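Hypothetical protein TM1553 (Thermotoga maritima, PDB 1VRM) probably acts as a flavin transferase of the ApbE family, using FAD to attach FMN covalently to target proteins. Local coordinates at residues I44-A47 against I48-M52; V68-I71 against N72-N76; V107-L110 against L111-W114. All coordinates share one frame; numbering follows the deposited sequence.

Contact 1: I44-A47 against I48-M52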
# COMPACT_ATOMS: atom_id res chain seq x y z
N ILE A 44 3.75 13.30 20.18
CA ILE A 44 3.99 13.05 18.75
C ILE A 44 3.33 11.74 18.31
O ILE A 44 2.60 11.69 17.32
CB ILE A 44 5.49 13.00 18.43
CG1 ILE A 44 6.17 14.32 18.88
CG2 ILE A 44 5.72 12.66 16.96
CD1 ILE A 44 7.65 14.39 18.72
N ALA A 45 3.51 10.64 19.04
CA ALA A 45 2.89 9.38 18.70
C ALA A 45 1.36 9.44 18.67
O ALA A 45 0.72 8.84 17.82
CB ALA A 45 3.39 8.29 19.63
N GLU A 46 0.77 10.09 19.67
CA GLU A 46 -0.70 10.24 19.72
C GLU A 46 -1.21 10.98 18.47
O GLU A 46 -2.20 10.55 17.87
CB GLU A 46 -1.13 10.99 20.97
CG GLU A 46 -2.64 11.37 21.05
CD GLU A 46 -3.66 10.23 20.92
OE1 GLU A 46 -3.36 9.08 21.37
OE2 GLU A 46 -4.81 10.51 20.41
N ALA A 47 -0.54 12.05 18.11
CA ALA A 47 -0.88 12.84 16.89
C ALA A 47 -0.84 11.95 15.66
O ALA A 47 -1.73 12.01 14.80
CB ALA A 47 0.07 13.94 16.70
N ILE A 48 0.22 11.17 15.57
CA ILE A 48 0.40 10.26 14.43
C ILE A 48 -0.71 9.20 14.37
O ILE A 48 -1.34 8.98 13.34
CB ILE A 48 1.77 9.58 14.49
CG1 ILE A 48 2.87 10.56 14.15
CG2 ILE A 48 1.78 8.38 13.54
CD1 ILE A 48 4.25 10.07 14.42
N LEU A 49 -1.03 8.59 15.50
CA LEU A 49 -2.09 7.59 15.54
C LEU A 49 -3.42 8.20 15.15
O LEU A 49 -4.22 7.60 14.38
CB LEU A 49 -2.20 6.98 16.93
CG LEU A 49 -3.23 5.82 16.98
CD1 LEU A 49 -2.98 4.66 15.99
CD2 LEU A 49 -3.30 5.33 18.44
N GLU A 50 -3.67 9.41 15.64
CA GLU A 50 -4.94 10.08 15.26
C GLU A 50 -5.01 10.25 13.74
O GLU A 50 -6.06 10.00 13.14
CB GLU A 50 -5.07 11.43 15.93
CG GLU A 50 -5.22 11.30 17.44
CD GLU A 50 -5.26 12.68 18.13
OE1 GLU A 50 -5.25 13.73 17.44
OE2 GLU A 50 -5.26 12.67 19.38
N ASP A 51 -3.92 10.67 13.13
CA ASP A 51 -3.93 10.85 11.65
C ASP A 51 -4.12 9.51 10.92
O ASP A 51 -4.84 9.42 9.92
CB ASP A 51 -2.68 11.54 11.20
CG ASP A 51 -2.80 12.10 9.81
OD1 ASP A 51 -3.73 12.91 9.62
OD2 ASP A 51 -1.96 11.75 8.92
N MSE A 52 -3.46 8.48 11.41
CA MSE A 52 -3.59 7.14 10.79
C MSE A 52 -5.04 6.66 10.84
O MSE A 52 -5.57 6.12 9.85
CB MSE A 52 -2.65 6.12 11.42
CG MSE A 52 -1.26 6.43 11.10
SE MSE A 52 -0.11 5.12 12.14
CE MSE A 52 0.98 4.46 10.59
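Ile44 to Ile48, Ala45 to Leu49, Glu46 to Glu50 and Ala47 to Asp51 are tied by consecutive i to i+4 backbone hydrogen bonds, with Leu49 N 2.9 Å from Ala45 O. The last of them is slightly longer, Asp51 N lying 3.1 Å from Ala47 O. This is regular alpha-helix, a turn of the amphipathic helix 41-58. On its buried side Ile44 and Ile48 lie alongside each other and point the same way, Ile44 CG2 meeting Ile48 CD1 at 3.9 Å. Ile48 chi1 of -73° keeps CG1 next to the backbone N, 3.4 Å from Ile44 O, and the extended chi2 carries CD1 on to the Ile44 methyl. The two isoleucines pack on Ala178 and Ala174 of helix 166-181, while Ala45 and Leu49 join Ile48 against Ile32 of strand 28-35. Asp51, also buried, is matched by salt bridges to Arg173 and Arg54, which probably keep it ionised. On the exposed side two acids meet. Glu46 has CG anti to the backbone N (173°) and bends at chi2, bringing its carboxylate across the Glu50 side chain, which is extended beyond CG. One of the acids may hold a proton, but the approach is very short and its meaning uncertain: Glu46 OE2 lies 2.4 Å from Glu50 OE2, with the carboxylate planes 70° apart.

Contact 2: V68-I71 against N72-N76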
# COMPACT_ATOMS: atom_id res chain seq x y z
N VAL A 68 -14.17 8.24 -0.20
CA VAL A 68 -14.10 7.19 -1.21
C VAL A 68 -15.49 6.55 -1.36
O VAL A 68 -15.95 6.37 -2.48
CB VAL A 68 -13.03 6.12 -0.88
CG1 VAL A 68 -13.20 4.82 -1.71
CG2 VAL A 68 -11.68 6.75 -1.06
N LYS A 69 -16.11 6.16 -0.25
CA LYS A 69 -17.45 5.57 -0.29
C LYS A 69 -18.40 6.58 -0.90
O LYS A 69 -19.25 6.20 -1.75
CB LYS A 69 -17.92 5.13 1.07
CG LYS A 69 -19.26 4.43 1.06
CD LYS A 69 -19.48 3.69 2.34
CE LYS A 69 -20.94 3.40 2.54
NZ LYS A 69 -21.45 2.59 1.44
N LYS A 70 -18.27 7.85 -0.54
CA LYS A 70 -19.15 8.89 -1.14
C LYS A 70 -19.02 8.91 -2.65
O LYS A 70 -20.02 8.87 -3.36
CB LYS A 70 -18.83 10.29 -0.60
CG LYS A 70 -19.67 11.42 -1.18
CD LYS A 70 -19.16 12.72 -0.59
CE LYS A 70 -19.69 13.92 -1.28
NZ LYS A 70 -19.37 15.10 -0.40
N ILE A 71 -17.80 8.90 -3.18
CA ILE A 71 -17.63 8.88 -4.62
C ILE A 71 -18.21 7.57 -5.20
O ILE A 71 -19.03 7.58 -6.16
CB ILE A 71 -16.14 8.98 -5.03
CG1 ILE A 71 -15.56 10.36 -4.66
CG2 ILE A 71 -15.99 8.69 -6.55
CD1 ILE A 71 -14.05 10.39 -4.56
N ASN A 72 -17.87 6.44 -4.59
CA ASN A 72 -18.34 5.10 -5.07
C ASN A 72 -19.84 4.95 -5.10
O ASN A 72 -20.39 4.19 -5.93
CB ASN A 72 -17.70 3.98 -4.29
CG ASN A 72 -16.20 3.85 -4.59
OD1 ASN A 72 -15.70 4.36 -5.61
ND2 ASN A 72 -15.51 3.10 -3.73
N ASP A 73 -20.48 5.61 -4.13
CA ASP A 73 -21.92 5.54 -3.98
C ASP A 73 -22.65 6.62 -4.82
O ASP A 73 -23.88 6.70 -4.77
CB ASP A 73 -22.30 5.68 -2.51
CG ASP A 73 -22.00 4.41 -1.69
OD1 ASP A 73 -21.72 3.34 -2.30
OD2 ASP A 73 -22.11 4.52 -0.46
N HIS A 74 -21.87 7.43 -5.56
CA HIS A 74 -22.43 8.45 -6.41
C HIS A 74 -21.86 8.31 -7.84
O HIS A 74 -21.16 9.22 -8.32
CB HIS A 74 -22.15 9.83 -5.84
CG HIS A 74 -22.94 10.11 -4.61
ND1 HIS A 74 -22.51 9.74 -3.36
CD2 HIS A 74 -24.17 10.66 -4.45
CE1 HIS A 74 -23.44 10.07 -2.46
NE2 HIS A 74 -24.46 10.62 -3.11
N PRO A 75 -22.20 7.21 -8.58
CA PRO A 75 -21.72 7.04 -9.95
C PRO A 75 -22.40 8.04 -10.87
O PRO A 75 -23.49 8.57 -10.55
CB PRO A 75 -22.20 5.61 -10.31
CG PRO A 75 -23.39 5.42 -9.49
CD PRO A 75 -23.06 6.09 -8.17
N ASN A 76 -21.76 8.34 -11.99
CA ASN A 76 -22.36 9.18 -13.03
C ASN A 76 -22.83 10.51 -12.44
O ASN A 76 -23.94 11.01 -12.72
CB ASN A 76 -23.48 8.43 -13.74
CG ASN A 76 -22.99 7.13 -14.29
OD1 ASN A 76 -21.85 7.08 -14.81
ND2 ASN A 76 -23.82 6.08 -14.24
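Lys69 with Asp73 and Lys70 with His74 meet at the C-terminal end of the short helix 67-72, where the chain leaves the helix for the loop leading to strand 79-80. Two i to i+4 backbone bonds finish the regular part: Asn72 N to Val68 O at 2.9 Å and Asp73 N to Lys69 O at 2.7 Å. The chain then tightens, because His74 N reaches back only three residues to Ile71 O, at 2.9 Å, and approaches from 61° out of that carbonyl plane. The imidazole serves Lys70 O: His74 ND1 donates to it over 2.6 Å with an N-H...O angle of 157°. The acceptor lies almost in the ring plane, so the bond restrains the rotation of the imidazole and implies that ND1 carries a hydrogen. On another side of the turn, Lys69 runs out extended to CE and bends at its last torsion (chi4 59°), placing NZ 2.8 Å from Asp73 OD2 on the syn lone pair. The aliphatic part of the lysine takes part too, Lys69 CG lying 3.2 Å from Asp73 OD2. Replacing Lys69 by an alanine would probably leave the Asp73 carboxylate without its paired charge, near the negative end of the helix dipole, and free to turn. Towards the interior, Val68 CG1 lies 3.5 Å from Asn72 ND2, and Asn72 OD1 accepts a hydrogen bond from Ile160 N. Pro75, with no backbone N-H, cannot continue the helical bonding. The side-chain donor on the carbonyl of Lys70 and the tightened i to i+3 last turn are the features of a capped helix C-terminus.

Contact 3: V107-L110 against L111-W114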
# COMPACT_ATOMS: atom_id res chain seq x y z
N VAL A 107 -9.84 -1.34 -8.76
CA VAL A 107 -10.19 -2.74 -8.46
C VAL A 107 -11.39 -2.87 -7.50
O VAL A 107 -11.72 -3.98 -7.10
CB VAL A 107 -8.96 -3.52 -7.87
CG1 VAL A 107 -7.89 -3.74 -8.95
CG2 VAL A 107 -8.39 -2.81 -6.72
N GLY A 108 -12.07 -1.78 -7.14
CA GLY A 108 -13.13 -1.85 -6.17
C GLY A 108 -14.25 -2.81 -6.53
O GLY A 108 -14.70 -3.58 -5.70
N ARG A 109 -14.76 -2.76 -7.79
CA ARG A 109 -15.83 -3.66 -8.16
C ARG A 109 -15.41 -5.14 -8.04
O ARG A 109 -16.21 -5.99 -7.66
CB ARG A 109 -16.38 -3.39 -9.57
CG ARG A 109 -17.14 -2.09 -9.72
CD ARG A 109 -18.46 -2.04 -9.05
NE ARG A 109 -19.36 -3.03 -9.63
CZ ARG A 109 -20.14 -2.84 -10.71
NH1 ARG A 109 -20.13 -1.69 -11.36
NH2 ARG A 109 -20.97 -3.81 -11.11
N LEU A 110 -14.17 -5.44 -8.42
CA LEU A 110 -13.68 -6.80 -8.31
C LEU A 110 -13.50 -7.22 -6.83
O LEU A 110 -13.90 -8.33 -6.46
CB LEU A 110 -12.35 -6.97 -9.06
CG LEU A 110 -12.47 -7.04 -10.57
CD1 LEU A 110 -11.12 -6.73 -11.16
CD2 LEU A 110 -12.97 -8.43 -11.01
N LEU A 111 -12.96 -6.34 -6.01
CA LEU A 111 -12.78 -6.66 -4.56
C LEU A 111 -14.15 -6.95 -3.95
O LEU A 111 -14.32 -7.87 -3.18
CB LEU A 111 -12.05 -5.56 -3.83
CG LEU A 111 -10.60 -5.43 -4.28
CD1 LEU A 111 -10.02 -4.18 -3.73
CD2 LEU A 111 -9.78 -6.61 -3.84
N GLU A 112 -15.14 -6.18 -4.36
CA GLU A 112 -16.49 -6.33 -3.82
C GLU A 112 -17.09 -7.70 -4.24
O GLU A 112 -17.67 -8.47 -3.46
CB GLU A 112 -17.27 -5.12 -4.33
CG GLU A 112 -18.55 -4.85 -3.76
CD GLU A 112 -19.18 -3.66 -4.48
OE1 GLU A 112 -19.33 -3.70 -5.71
OE2 GLU A 112 -19.52 -2.70 -3.79
N LEU A 113 -16.83 -8.08 -5.49
CA LEU A 113 -17.30 -9.33 -6.02
C LEU A 113 -16.71 -10.52 -5.31
O LEU A 113 -17.39 -11.46 -4.98
CB LEU A 113 -16.96 -9.37 -7.50
CG LEU A 113 -17.61 -10.41 -8.39
CD1 LEU A 113 -19.11 -10.06 -8.59
CD2 LEU A 113 -16.83 -10.51 -9.71
N TRP A 114 -15.40 -10.46 -5.07
CA TRP A 114 -14.68 -11.53 -4.37
C TRP A 114 -14.98 -11.57 -2.86
O TRP A 114 -14.67 -12.54 -2.17
CB TRP A 114 -13.16 -11.32 -4.56
CG TRP A 114 -12.64 -11.79 -5.82
CD1 TRP A 114 -12.53 -11.09 -6.99
CD2 TRP A 114 -12.11 -13.09 -6.08
NE1 TRP A 114 -11.99 -11.89 -7.98
CE2 TRP A 114 -11.70 -13.12 -7.44
CE3 TRP A 114 -11.97 -14.26 -5.29
CZ2 TRP A 114 -11.17 -14.27 -8.02
CZ3 TRP A 114 -11.41 -15.35 -5.85
CH2 TRP A 114 -11.04 -15.38 -7.21
O HOH W 1 -18.95 -5.45 -7.89
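Leu111, with chi1 at -68°, holds CG beside its own backbone N, which lays the side chain back over Val107 O and brings Leu111 CD1 to 3.7 Å from Val107 CG2. Trp114 turns the same way (chi1 -81°) and sets the CD1 edge of its indole against Leu110 O, Trp114 CD1 lying 3.1 Å from Leu110 O. That carbonyl also accepts the backbone bond from Trp114 N, at 3.0 Å. Helix 108-114 begins just after Val107, which occupies the N-cap position, and its first i to i+4 bond runs from Leu111 N to Val107 O at 2.9 Å. On the polar side Arg109 folds at chi2 and chi3, and one water fills the angle between it and Glu112. The water donates to Arg109 O at 2.8 Å and to Glu112 OE1, and accepts from Arg109 NE at 3.0 Å in the guanidinium plane. The direct Arg109 NE to Glu112 OE1 salt bridge is long; the glutamate end of both it and the water bridge is less certain, whereas the water's bonds to Arg109 do not depend on that atom. The stronger partners lie beyond the helix: Arg109 NH1 donates to Gly157 O, Glu112 OE2 pairs with Lys159, and Trp114 NE1 donates to Gly256 O. Leu110 and Leu113 pack on Ala134 of helix 128-135, which joins this short helix to its helical neighbour.

How the contacts relate
The three contacts follow one another along the chain. Contact 1 stands apart on the helix packed against the antiparallel sheet, its centre about 28 Å from that of contact 2 and about 30 Å from that of contact 3. Contacts 2 and 3 are neighbours, with centres about 14 Å and nearest atoms about 6 Å apart. They do not touch, but the 157-160 segment bridges them: Lys159 packs on Asn72 and pairs with Glu112. Pentanediol molecules, probably from the crystallisation liquor, lie about 3 Å from the side chains of Glu50 and Glu112, and an unidentified ligand about 4 Å from that of Leu111.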